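Local atomic coordinates of lombricine kinase (Urechis caupo, PDB entry 3JPZ), a protein that catalyses the reversible transfer of a phosphoryl group between ATP and the guanidino compound lombricine, as a member of the phosphagen kinase family. Residues H292-F295 against E296-V299. Sequence-based numbering, arbitrary orientation.
Sequences HPKF and EDIV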
# COMPACT_ATOMS: atom_id res chain seq x y z
N HIS A 292 0.41 27.55 -31.85
CA HIS A 292 1.51 28.50 -31.92
C HIS A 292 2.79 27.88 -31.35
O HIS A 292 2.76 27.27 -30.27
CB HIS A 292 1.17 29.79 -31.16
CG HIS A 292 2.09 30.93 -31.47
ND1 HIS A 292 3.30 31.10 -30.84
CD2 HIS A 292 1.98 31.95 -32.36
CE1 HIS A 292 3.90 32.18 -31.32
NE2 HIS A 292 3.12 32.71 -32.24
N PRO A 293 3.91 28.04 -32.07
CA PRO A 293 5.22 27.50 -31.67
C PRO A 293 5.66 27.90 -30.27
O PRO A 293 6.42 27.16 -29.65
CB PRO A 293 6.17 28.10 -32.71
CG PRO A 293 5.32 28.39 -33.89
CD PRO A 293 3.97 28.74 -33.36
N LYS A 294 5.19 29.04 -29.76
CA LYS A 294 5.62 29.54 -28.46
C LYS A 294 4.55 29.31 -27.40
O LYS A 294 4.57 29.91 -26.33
CB LYS A 294 5.96 31.03 -28.55
CG LYS A 294 7.01 31.37 -29.61
CD LYS A 294 8.07 32.33 -29.06
CE LYS A 294 8.59 33.29 -30.13
NZ LYS A 294 9.49 32.63 -31.13
N PHE A 295 3.63 28.40 -27.68
CA PHE A 295 2.49 28.15 -26.81
C PHE A 295 2.97 27.73 -25.42
O PHE A 295 2.57 28.30 -24.41
CB PHE A 295 1.59 27.08 -27.44
CG PHE A 295 0.44 26.65 -26.57
CD1 PHE A 295 -0.36 27.58 -25.92
CD2 PHE A 295 0.12 25.31 -26.45
CE1 PHE A 295 -1.42 27.18 -25.15
CE2 PHE A 295 -0.95 24.90 -25.68
CZ PHE A 295 -1.73 25.83 -25.03
N GLU A 296 3.85 26.73 -25.40
CA GLU A 296 4.37 26.18 -24.15
C GLU A 296 5.18 27.23 -23.40
O GLU A 296 5.09 27.36 -22.18
CB GLU A 296 5.29 25.00 -24.45
CG GLU A 296 5.19 23.92 -23.43
CD GLU A 296 3.81 23.34 -23.38
OE1 GLU A 296 3.28 22.97 -24.45
OE2 GLU A 296 3.24 23.29 -22.27
N ASP A 297 5.98 27.96 -24.16
CA ASP A 297 6.78 29.04 -23.61
C ASP A 297 5.86 30.00 -22.86
O ASP A 297 6.16 30.43 -21.75
CB ASP A 297 7.49 29.83 -24.73
CG ASP A 297 7.99 28.94 -25.87
OD1 ASP A 297 7.30 27.98 -26.28
OD2 ASP A 297 9.08 29.24 -26.39
N ILE A 298 4.73 30.33 -23.49
CA ILE A 298 3.83 31.36 -23.00
C ILE A 298 3.21 30.96 -21.67
O ILE A 298 3.15 31.75 -20.72
CB ILE A 298 2.72 31.63 -24.03
CG1 ILE A 298 3.31 32.41 -25.22
CG2 ILE A 298 1.57 32.40 -23.40
CD1 ILE A 298 2.59 32.20 -26.53
N VAL A 299 2.73 29.73 -21.61
CA VAL A 299 2.11 29.22 -20.41
C VAL A 299 3.09 29.19 -19.23
O VAL A 299 2.74 29.58 -18.12
CB VAL A 299 1.55 27.82 -20.64
CG1 VAL A 299 1.15 27.18 -19.32
CG2 VAL A 299 0.36 27.89 -21.58
O HOH W 1 5.05 25.64 -27.92
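Pro293 reaches Glu296 through a water, which donates to Pro293 O at 2.7 Å and accepts from Glu296 N, where the loop after strand 279-285 enters helix 295-301. Lys294 occupies the N-cap position. The ring of His292, CG anti to the backbone N (chi1 -165°), reaches forward so that His292 ND1 accepts from Lys294 N at 3.0 Å. Lys294 O accepts from Ile298 N at 2.9 Å, while Asp297 curls back to set OD1 3.2 Å from Lys294 CA. Lys294 NZ and Asp297 OD2 stay 5.8 Å apart, too far for a salt bridge. Phe295 N closes a type I beta turn on His292 O. Phe295 O takes Val299 N at 3.1 Å, a nearly straight bond (162°), and only a weak one from Ile298 N. The Phe295 side chain runs beside that of Val299, Phe295 CE1 lying 4.1 Å from Val299 CG2, and meets Tyr321 edge-to-face. Val299 also packs on strand 304-307, and Ile298 on helix 333-355. Glu296 forms a salt bridge with Lys306. In the first turn, Phe295 N is thus met by His292 O and Glu296 N by the water, regular helical bonding begins at Ile298 N, and the negative Asp297 would probably interact favourably with the helix dipole.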